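Local coordinates for prophenoloxidase b (Marsupenaeus japonicus, PDB 3WKY), which probably acts, once activated from its proenzyme form, as a type 3 copper phenoloxidase that hydroxylates monophenols and oxidises o-diphenols, at residues W300-L304 against D351-I356; A341-G345 against N355-L359; I423-T429 against Y487-N493. Where two conformers were deposited one is given. Numbering follows the deposited sequence.

Contact 1: residues W300-L304 against D351-I356; sequences WRTHL and DVYGNI
Residues Trp300-Leu304 are regular helix within 294-310, with Leu304 N bonded to Trp300 O at 2.9 Å. Facing them, 351-353 is the last turn of helix 350-353; Gly354 breaks it with phi/psi 74/-142, and Asn355 stands at the N-cap position of the next helix. The backbones come closest at Trp300 and Tyr353, whose CA atoms are 4.7 Å apart. Trp300 (chi1 m, chi2 -26°) lays one face of its indole over this break: Gly354 CA sits 3.4 Å from the centroid of the five-membered ring of Trp300, 10° off the normal, a CH-pi contact. An ideal CB on Gly354 would fall 1.9 Å from Trp300 CD2, so this close approach leaves no room for a side chain. Trp300 CB meets Ile356 CG1 at 3.7 Å, and a water joins Trp300 NE1 (2.9 Å) to Asp351 O (2.8 Å). Helix 294-310 thus packs on the connection between helices 350-353 and 356-365 in the copper-containing domain of the hemocyanin family. The CA-CB bond of Arg301 points away from 351-356; its guanidinium hydrogen-bonds Glu249 O through NH1 and makes a cation-pi contact with Trp251, while Arg301 N lies 3.6 Å from Ile356 CD1. His303 (chi1 m) donates from ND1 to Val352 O at 2.9 Å, 165°, engaging a carbonyl of helix 350-353; its NE2 bonds Arg180 of a neighbouring subunit. A second water links His303 O (3.1 Å) with Tyr353 OH (2.7 Å), a hydroxyl also bonded to Ile314 N. Leu304 (chi1 t, chi2 p) rests CB 4.1 Å from Tyr353 CD1.

Contact 2: residues A341-G345 against N355-L359; sequences ALEAG and NIHNL. With CUO (Cu2-o2 cluster), chain J.
One ligand of the type 3 dicopper site, His357, is held here: its NE2 binds CU2 of the Cu2-O2 cluster at 2.1 Å, with His361 and His397 completing the protein ligands of that metal. The ring (chi1 152°, chi2 -89°) is steered from its other nitrogen, since His357 ND1 donates to Glu343 O at 2.9 Å and 145°. A cis peptide joins Glu343 to Ala344, where the chain turns away from helix 334-343. The first turn of helix 356-365 meets Leu342-Ala344, with CA pairs Leu342-Ile356 at 5.9 Å, Glu343-His357 at 5.0 Å and Ala344-Asn355 at 4.8 Å. Amides at the start of helix 356-365 bond to carbonyls of Leu342 and Glu343: His357 N to Leu342 O at 3.1 Å and, weakly, Asn358 N to Glu343 O at 2.8 Å. In return, Asn355 (chi1 t) accepts through OD1 from Ala344 N at 3.0 Å, almost linear at 179°. Water connects Ala341 O (2.7 Å) to Ile356 N (2.9 Å), and another connects Glu343 OE2 (2.7 Å) to Asn358 OD1 (2.8 Å). Glu343 extends (chi1 and chi2 t) to a salt bridge with Arg218, while Leu342 CD1 packs 4.0 Å from Ile356 CB.

Contact 3: residues I423-T429 against Y487-N493; sequences ITVLNVT and YTITVNN. With NAG (2-acetamido-2-deoxy-beta-D-glucopyranose), chain I.
This is an antiparallel strand pairing interrupted by a classic beta bulge, in the Ig-like domain at the outer side of a three-stranded sheet: 424-432 is an outermost strand and 485-493 the central one, with 541-548 beyond. The short segments approach to 4.5 Å between axes, their directions 150° apart. Thr424 pairs with Asn492 through Thr424 N to Asn492 O (3.0 Å) and Asn492 N to Thr424 O (2.8 Å). Val425-Val491 follows as a non-hydrogen-bonded pair, CA-CA 4.5 Å. The register then slips by one: Leu426 N (2.7 Å) and Asn427 N (3.2 Å) both donate to Thr490 O, Leu426 having helix-like phi/psi of -103/-33. Thr490 N returns a bond to Asn427 O (2.9 Å). Val428-Ile489 is again non-hydrogen-bonded, and Thr429-Thr488 closes with Thr429 N to Thr488 O (3.0 Å) and Thr488 N to Thr429 O (2.8 Å). Val425, Val428, Ile489 and Val491 share one face, packing against strands 588-598 and 501-509; Val428 CG1 lies 3.7 Å from Ile489 CD1 and Val425 CG1 4.0 Å from Ile489 CG2. Thr424, Asn427, Thr429, Thr488, Thr490 and Asn492 line the other. There Asn427, its chi1 of -147° between wells, leads its end away from 487-493: ND2 carries an N-linked glycan, 1.4 Å from NAG C1, while OD1 accepts from Val428 N at 2.9 Å. Water bridges Asn427 ND2 (3.1 Å) and Thr490 OG1 (2.8 Å). Hydrocarbon on one face and threonine, asparagine and sugar on the other imply a sheet with an apolar inner side and a hydrated, glycosylated outer one.

In the fold
Contacts 1 and 2 form one neighbourhood of the copper-containing domain, their centres about 8 Å apart, and both end on the same piece of chain, sharing Asn355 and Ile356. Helices 334-343, 350-353 and 356-365 follow one another, and the earlier helix 294-310 packs on them: Leu304 CD2 touches Leu342 CD1 at 3.9 Å and Trp300 CH2 Leu359 CD1 at 3.6 Å. The helix start that presents a copper ligand in contact 2 is thus continuous with the turn covered in contact 1, which reaches neighbouring subunits. Contact 3 comes later, in the Ig-like domain, its centre about 46 and 42 Å from those of contacts 1 and 2; its glycan lies far from the copper centre.

Contact 1: residues W300-L304 against D351-I356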
loop_
_atom_site.group_PDB
_atom_site.type_symbol
_atom_site.label_atom_id
_atom_site.label_comp_id
_atom_site.label_asym_id
_atom_site.label_seq_id
_atom_site.Cartn_x
_atom_site.Cartn_y
_atom_site.Cartn_z
ATOM N N TRP A 300 13.251 -22.561 5.216
ATOM C CA TRP A 300 14.576 -23.179 5.072
ATOM C C TRP A 300 15.658 -22.191 5.490
ATOM O O TRP A 300 16.611 -22.545 6.190
ATOM C CB TRP A 300 14.838 -23.592 3.625
ATOM C CG TRP A 300 13.975 -24.726 3.123
ATOM C CD1 TRP A 300 13.391 -25.692 3.865
ATOM C CD2 TRP A 300 13.661 -25.015 1.754
ATOM N NE1 TRP A 300 12.699 -26.564 3.046
ATOM C CE2 TRP A 300 12.858 -26.167 1.743
ATOM C CE3 TRP A 300 13.978 -24.400 0.534
ATOM C CZ2 TRP A 300 12.371 -26.728 0.561
ATOM C CZ3 TRP A 300 13.496 -24.961 -0.639
ATOM C CH2 TRP A 300 12.697 -26.111 -0.615
ATOM N N ARG A 301 15.522 -20.948 5.045
ATOM C CA ARG A 301 16.484 -19.905 5.382
ATOM C C ARG A 301 16.516 -19.644 6.889
ATOM O O ARG A 301 17.591 -19.527 7.496
ATOM C CB ARG A 301 16.144 -18.605 4.637
ATOM C CG ARG A 301 17.128 -17.470 4.931
ATOM C CD ARG A 301 16.870 -16.272 4.018
ATOM N NE ARG A 301 15.554 -15.676 4.255
ATOM C CZ ARG A 301 15.060 -14.663 3.537
ATOM N NH1 ARG A 301 15.764 -14.134 2.546
ATOM N NH2 ARG A 301 13.875 -14.165 3.828
ATOM N N THR A 302 15.333 -19.542 7.484
ATOM C CA THR A 302 15.218 -19.368 8.933
ATOM C C THR A 302 15.926 -20.507 9.680
ATOM O O THR A 302 16.694 -20.267 10.630
ATOM C CB THR A 302 13.737 -19.304 9.343
ATOM O OG1 THR A 302 13.148 -18.120 8.778
ATOM C CG2 THR A 302 13.583 -19.274 10.861
ATOM N N HIS A 303 15.684 -21.742 9.239
ATOM C CA HIS A 303 16.318 -22.897 9.882
ATOM C C HIS A 303 17.838 -22.843 9.747
ATOM O O HIS A 303 18.577 -23.146 10.690
ATOM C CB HIS A 303 15.811 -24.215 9.288
ATOM C CG HIS A 303 14.399 -24.571 9.668
ATOM N ND1 HIS A 303 13.673 -25.515 8.999
ATOM C CD2 HIS A 303 13.606 -24.131 10.687
ATOM C CE1 HIS A 303 12.466 -25.636 9.553
ATOM N NE2 HIS A 303 12.416 -24.804 10.581
ATOM N N LEU A 304 18.307 -22.467 8.565
ATOM C CA LEU A 304 19.742 -22.430 8.324
ATOM C C LEU A 304 20.420 -21.309 9.111
ATOM O O LEU A 304 21.520 -21.496 9.661
ATOM C CB LEU A 304 20.018 -22.309 6.819
ATOM C CG LEU A 304 21.493 -22.286 6.403
ATOM C CD1 LEU A 304 22.212 -23.575 6.871
ATOM C CD2 LEU A 304 21.610 -22.114 4.891
ATOM N N ASP A 351 15.191 -32.160 4.470
ATOM C CA ASP A 351 13.818 -31.835 4.882
ATOM C C ASP A 351 13.766 -30.572 5.738
ATOM O O ASP A 351 12.746 -29.885 5.784
ATOM C CB ASP A 351 13.169 -32.986 5.660
ATOM C CG ASP A 351 12.788 -34.159 4.778
ATOM O OD1 ASP A 351 12.954 -34.080 3.544
ATOM O OD2 ASP A 351 12.289 -35.158 5.333
ATOM N N VAL A 352 14.870 -30.272 6.410
ATOM C CA VAL A 352 14.930 -29.121 7.305
ATOM C C VAL A 352 15.560 -27.881 6.652
ATOM O O VAL A 352 15.029 -26.768 6.797
ATOM C CB VAL A 352 15.639 -29.503 8.629
ATOM C CG1 VAL A 352 16.066 -28.260 9.425
ATOM C CG2 VAL A 352 14.703 -30.390 9.458
ATOM N N TYR A 353 16.666 -28.070 5.923
ATOM C CA TYR A 353 17.401 -26.937 5.320
ATOM C C TYR A 353 17.083 -26.714 3.843
ATOM O O TYR A 353 17.406 -25.657 3.285
ATOM C CB TYR A 353 18.934 -27.059 5.549
ATOM C CG TYR A 353 19.266 -27.186 7.006
ATOM C CD1 TYR A 353 19.056 -26.126 7.878
ATOM C CD2 TYR A 353 19.752 -28.383 7.530
ATOM C CE1 TYR A 353 19.334 -26.244 9.240
ATOM C CE2 TYR A 353 20.037 -28.508 8.877
ATOM C CZ TYR A 353 19.820 -27.440 9.727
ATOM O OH TYR A 353 20.102 -27.559 11.066
ATOM N N GLY A 354 16.478 -27.713 3.204
ATOM C CA GLY A 354 15.931 -27.544 1.863
ATOM C C GLY A 354 16.927 -27.476 0.719
ATOM O O GLY A 354 17.943 -28.187 0.693
ATOM N N ASN A 355 16.625 -26.607 -0.241
ATOM C CA ASN A 355 17.356 -26.527 -1.497
ATOM C C ASN A 355 17.287 -25.073 -1.964
ATOM O O ASN A 355 16.843 -24.788 -3.084
ATOM C CB ASN A 355 16.698 -27.468 -2.525
ATOM C CG ASN A 355 17.518 -27.617 -3.812
ATOM O OD1 ASN A 355 18.725 -27.396 -3.817
ATOM N ND2 ASN A 355 16.847 -27.996 -4.914
ATOM N N ILE A 356 17.727 -24.160 -1.098
ATOM C CA ILE A 356 17.476 -22.730 -1.293
ATOM C C ILE A 356 18.086 -22.165 -2.559
ATOM O O ILE A 356 17.404 -21.545 -3.368
ATOM C CB ILE A 356 17.986 -21.897 -0.099
ATOM C CG1 ILE A 356 17.159 -22.200 1.155
ATOM C CG2 ILE A 356 17.932 -20.393 -0.432
ATOM C CD1 ILE A 356 17.889 -21.779 2.461
HETATM O O HOH W 1 11.348 -29.112 3.544
HETATM O O HOH W 2 18.890 -25.611 12.562
#

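Contact 2: residues A341-G345 against N355-L359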
loop_
_atom_site.group_PDB
_atom_site.type_symbol
_atom_site.label_atom_id
_atom_site.label_comp_id
_atom_site.label_asym_id
_atom_site.label_seq_id
_atom_site.Cartn_x
_atom_site.Cartn_y
_atom_site.Cartn_z
ATOM N N ALA A 341 24.553 -27.581 2.551
ATOM C CA ALA A 341 23.165 -27.394 2.985
ATOM C C ALA A 341 22.467 -26.312 2.161
ATOM O O ALA A 341 21.254 -26.388 1.898
ATOM C CB ALA A 341 23.115 -27.044 4.474
ATOM N N LEU A 342 23.231 -25.303 1.759
ATOM C CA LEU A 342 22.661 -24.137 1.073
ATOM C C LEU A 342 22.476 -24.326 -0.427
ATOM O O LEU A 342 21.515 -23.805 -1.004
ATOM C CB LEU A 342 23.521 -22.894 1.353
ATOM C CG LEU A 342 23.128 -21.530 0.777
ATOM C CD1 LEU A 342 21.674 -21.184 1.144
ATOM C CD2 LEU A 342 24.099 -20.434 1.281
ATOM N N GLU A 343 23.383 -25.058 -1.079
ATOM C CA GLU A 343 23.334 -25.143 -2.547
ATOM C C GLU A 343 21.995 -25.627 -3.157
ATOM O O GLU A 343 21.464 -24.941 -4.032
ATOM C CB GLU A 343 24.571 -25.857 -3.165
ATOM C CG GLU A 343 24.589 -25.725 -4.698
ATOM C CD GLU A 343 25.872 -26.246 -5.368
ATOM O OE1 GLU A 343 26.769 -26.742 -4.646
ATOM O OE2 GLU A 343 25.971 -26.160 -6.623
ATOM N N ALA A 344 21.425 -26.761 -2.733
ATOM C CA ALA A 344 22.014 -27.721 -1.797
ATOM C C ALA A 344 22.632 -28.888 -2.566
ATOM O O ALA A 344 22.228 -29.188 -3.697
ATOM C CB ALA A 344 20.956 -28.242 -0.834
ATOM N N GLY A 345 23.607 -29.549 -1.944
ATOM C CA GLY A 345 24.194 -30.754 -2.507
ATOM C C GLY A 345 24.031 -31.877 -1.505
ATOM O O GLY A 345 22.928 -32.344 -1.262
ATOM N N ASN A 355 16.625 -26.607 -0.241
ATOM C CA ASN A 355 17.356 -26.527 -1.497
ATOM C C ASN A 355 17.287 -25.073 -1.964
ATOM O O ASN A 355 16.843 -24.788 -3.084
ATOM C CB ASN A 355 16.698 -27.468 -2.525
ATOM C CG ASN A 355 17.518 -27.617 -3.812
ATOM O OD1 ASN A 355 18.725 -27.396 -3.817
ATOM N ND2 ASN A 355 16.847 -27.996 -4.914
ATOM N N ILE A 356 17.727 -24.160 -1.098
ATOM C CA ILE A 356 17.476 -22.730 -1.293
ATOM C C ILE A 356 18.086 -22.165 -2.559
ATOM O O ILE A 356 17.404 -21.545 -3.368
ATOM C CB ILE A 356 17.986 -21.897 -0.099
ATOM C CG1 ILE A 356 17.159 -22.200 1.155
ATOM C CG2 ILE A 356 17.932 -20.393 -0.432
ATOM C CD1 ILE A 356 17.889 -21.779 2.461
ATOM N N HIS A 357 19.387 -22.346 -2.734
ATOM C CA HIS A 357 20.045 -21.674 -3.839
ATOM C C HIS A 357 19.583 -22.177 -5.214
ATOM O O HIS A 357 19.325 -21.368 -6.123
ATOM C CB HIS A 357 21.570 -21.759 -3.717
ATOM C CG HIS A 357 22.257 -21.702 -5.036
ATOM N ND1 HIS A 357 22.529 -22.834 -5.775
ATOM C CD2 HIS A 357 22.691 -20.649 -5.778
ATOM C CE1 HIS A 357 23.103 -22.485 -6.913
ATOM N NE2 HIS A 357 23.224 -21.174 -6.931
ATOM N N ASN A 358 19.469 -23.498 -5.378
ATOM C CA ASN A 358 19.045 -24.045 -6.672
ATOM C C ASN A 358 17.625 -23.610 -7.019
ATOM O O ASN A 358 17.344 -23.189 -8.154
ATOM C CB ASN A 358 19.131 -25.582 -6.700
ATOM C CG ASN A 358 20.570 -26.084 -6.728
ATOM O OD1 ASN A 358 21.471 -25.369 -7.162
ATOM N ND2 ASN A 358 20.787 -27.313 -6.265
ATOM N N LEU A 359 16.721 -23.731 -6.054
ATOM C CA LEU A 359 15.327 -23.394 -6.337
ATOM C C LEU A 359 15.183 -21.905 -6.608
ATOM O O LEU A 359 14.366 -21.496 -7.435
ATOM C CB LEU A 359 14.390 -23.859 -5.227
ATOM C CG LEU A 359 13.961 -25.319 -5.424
ATOM C CD1 LEU A 359 13.364 -25.893 -4.146
ATOM C CD2 LEU A 359 12.956 -25.428 -6.578
HETATM CU CU1 CUO J . 26.867 -20.921 -10.032
HETATM CU CU2 CUO J . 23.733 -19.901 -8.580
HETATM O O1 CUO J . 25.114 -21.217 -9.121
HETATM O O2 CUO J . 24.739 -20.323 -10.468
HETATM O O HOH W 3 19.054 -24.884 1.328
HETATM O O HOH W 4 24.018 -25.374 -8.248
#

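Contact 3: residues I423-T429 against Y487-N493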
loop_
_atom_site.group_PDB
_atom_site.type_symbol
_atom_site.label_atom_id
_atom_site.label_comp_id
_atom_site.label_asym_id
_atom_site.label_seq_id
_atom_site.Cartn_x
_atom_site.Cartn_y
_atom_site.Cartn_z
ATOM N N ILE A 423 58.890 -17.225 7.437
ATOM C CA ILE A 423 59.409 -16.391 6.353
ATOM C C ILE A 423 58.924 -14.950 6.489
ATOM O O ILE A 423 57.757 -14.720 6.788
ATOM C CB ILE A 423 59.006 -16.959 4.979
ATOM C CG1 ILE A 423 59.571 -18.367 4.806
ATOM C CG2 ILE A 423 59.492 -16.065 3.863
ATOM C CD1 ILE A 423 61.072 -18.431 4.954
ATOM N N THR A 424 59.827 -13.993 6.283
ATOM C CA THR A 424 59.514 -12.567 6.327
ATOM C C THR A 424 59.292 -12.057 4.908
ATOM O O THR A 424 60.064 -12.374 4.007
ATOM C CB THR A 424 60.685 -11.757 6.964
ATOM O OG1 THR A 424 60.762 -12.039 8.367
ATOM C CG2 THR A 424 60.473 -10.265 6.777
ATOM N N VAL A 425 58.232 -11.286 4.685
ATOM C CA VAL A 425 58.056 -10.665 3.378
ATOM C C VAL A 425 58.658 -9.258 3.396
ATOM O O VAL A 425 58.277 -8.423 4.225
ATOM C CB VAL A 425 56.564 -10.607 2.969
ATOM C CG1 VAL A 425 56.409 -9.907 1.625
ATOM C CG2 VAL A 425 55.991 -12.011 2.904
ATOM N N LEU A 426 59.595 -8.995 2.484
ATOM C CA LEU A 426 60.356 -7.749 2.520
ATOM C C LEU A 426 59.901 -6.730 1.491
ATOM O O LEU A 426 59.987 -5.524 1.723
ATOM C CB LEU A 426 61.852 -8.028 2.315
ATOM C CG LEU A 426 62.538 -8.821 3.424
ATOM C CD1 LEU A 426 63.990 -9.129 3.048
ATOM C CD2 LEU A 426 62.476 -8.046 4.720
ATOM N N ASN A 427 59.444 -7.206 0.339
ATOM C CA ASN A 427 59.097 -6.300 -0.744
ATOM C C ASN A 427 58.166 -6.946 -1.756
ATOM O O ASN A 427 58.084 -8.175 -1.856
ATOM C CB ASN A 427 60.357 -5.829 -1.467
ATOM C CG ASN A 427 60.231 -4.417 -1.997
ATOM O OD1 ASN A 427 59.141 -3.837 -2.002
ATOM N ND2 ASN A 427 61.350 -3.857 -2.457
ATOM N N VAL A 428 57.468 -6.107 -2.509
ATOM C CA VAL A 428 56.548 -6.574 -3.529
ATOM C C VAL A 428 56.612 -5.565 -4.656
ATOM O O VAL A 428 56.596 -4.357 -4.406
ATOM C CB VAL A 428 55.083 -6.615 -3.022
ATOM C CG1 VAL A 428 54.176 -7.159 -4.105
ATOM C CG2 VAL A 428 54.942 -7.453 -1.755
ATOM N N THR A 429 56.730 -6.039 -5.891
ATOM C CA THR A 429 56.660 -5.160 -7.051
ATOM C C THR A 429 55.883 -5.847 -8.166
ATOM O O THR A 429 55.977 -7.061 -8.335
ATOM C CB THR A 429 58.060 -4.751 -7.563
ATOM O OG1 THR A 429 57.921 -3.888 -8.698
ATOM C CG2 THR A 429 58.861 -5.968 -7.968
ATOM N N TYR A 487 54.888 -10.286 -11.226
ATOM C CA TYR A 487 55.153 -9.663 -9.936
ATOM C C TYR A 487 56.330 -10.375 -9.279
ATOM O O TYR A 487 56.578 -11.550 -9.552
ATOM C CB TYR A 487 53.917 -9.664 -9.017
ATOM C CG TYR A 487 53.439 -11.033 -8.590
ATOM C CD1 TYR A 487 54.068 -11.721 -7.561
ATOM C CD2 TYR A 487 52.331 -11.624 -9.190
ATOM C CE1 TYR A 487 53.640 -12.968 -7.174
ATOM C CE2 TYR A 487 51.887 -12.871 -8.794
ATOM C CZ TYR A 487 52.537 -13.535 -7.791
ATOM O OH TYR A 487 52.105 -14.780 -7.397
ATOM N N THR A 488 57.043 -9.667 -8.414
ATOM C CA THR A 488 58.146 -10.281 -7.682
ATOM C C THR A 488 57.999 -10.020 -6.191
ATOM O O THR A 488 57.784 -8.878 -5.764
ATOM C CB THR A 488 59.507 -9.773 -8.183
ATOM O OG1 THR A 488 59.657 -10.130 -9.563
ATOM C CG2 THR A 488 60.652 -10.405 -7.375
ATOM N N ILE A 489 58.093 -11.093 -5.412
ATOM C CA ILE A 489 58.040 -10.992 -3.971
ATOM C C ILE A 489 59.453 -11.216 -3.441
ATOM O O ILE A 489 60.088 -12.216 -3.772
ATOM C CB ILE A 489 57.126 -12.068 -3.361
ATOM C CG1 ILE A 489 55.748 -12.073 -4.048
ATOM C CG2 ILE A 489 56.986 -11.857 -1.854
ATOM C CD1 ILE A 489 55.049 -10.717 -4.048
ATOM N N THR A 490 59.938 -10.279 -2.636
ATOM C CA THR A 490 61.230 -10.445 -1.972
ATOM C C THR A 490 60.965 -10.951 -0.561
ATOM O O THR A 490 60.218 -10.318 0.197
ATOM C CB THR A 490 61.986 -9.114 -1.907
ATOM O OG1 THR A 490 62.152 -8.591 -3.237
ATOM C CG2 THR A 490 63.372 -9.304 -1.271
ATOM N N VAL A 491 61.554 -12.092 -0.206
ATOM C CA VAL A 491 61.362 -12.647 1.129
ATOM C C VAL A 491 62.699 -12.911 1.824
ATOM O O VAL A 491 63.750 -12.930 1.182
ATOM C CB VAL A 491 60.551 -13.947 1.107
ATOM C CG1 VAL A 491 59.222 -13.741 0.372
ATOM C CG2 VAL A 491 61.340 -15.067 0.455
ATOM N N ASN A 492 62.648 -13.108 3.136
ATOM C CA ASN A 492 63.825 -13.543 3.878
ATOM C C ASN A 492 63.531 -14.774 4.709
ATOM O O ASN A 492 62.526 -14.830 5.424
ATOM C CB ASN A 492 64.365 -12.439 4.788
ATOM C CG ASN A 492 65.702 -12.817 5.421
ATOM O OD1 ASN A 492 66.665 -13.101 4.707
ATOM N ND2 ASN A 492 65.764 -12.832 6.756
ATOM N N ASN A 493 64.408 -15.768 4.603
ATOM C CA ASN A 493 64.373 -16.915 5.488
ATOM C C ASN A 493 65.477 -16.700 6.510
ATOM O O ASN A 493 66.657 -16.836 6.183
ATOM C CB ASN A 493 64.621 -18.197 4.693
ATOM C CG ASN A 493 64.724 -19.429 5.571
ATOM O OD1 ASN A 493 64.603 -19.361 6.795
ATOM N ND2 ASN A 493 64.938 -20.577 4.938
HETATM C C1 NAG I . 61.065 -2.563 -3.026
HETATM C C2 NAG I . 62.071 -1.673 -2.303
HETATM C C3 NAG I . 61.933 -0.231 -2.774
HETATM C C4 NAG I . 61.873 -0.129 -4.297
HETATM C C5 NAG I . 61.022 -1.217 -4.951
HETATM C C6 NAG I . 61.244 -1.186 -6.462
HETATM C C7 NAG I . 62.714 -2.507 -0.121
HETATM C C8 NAG I . 62.492 -2.499 1.364
HETATM N N2 NAG I . 61.894 -1.767 -0.862
HETATM O O3 NAG I . 63.044 0.508 -2.312
HETATM O O4 NAG I . 61.327 1.122 -4.656
HETATM O O5 NAG I . 61.312 -2.496 -4.418
HETATM O O6 NAG I . 61.932 -2.331 -6.919
HETATM O O7 NAG I . 63.617 -3.182 -0.615
HETATM O O HOH W 5 63.351 -6.019 -3.335
#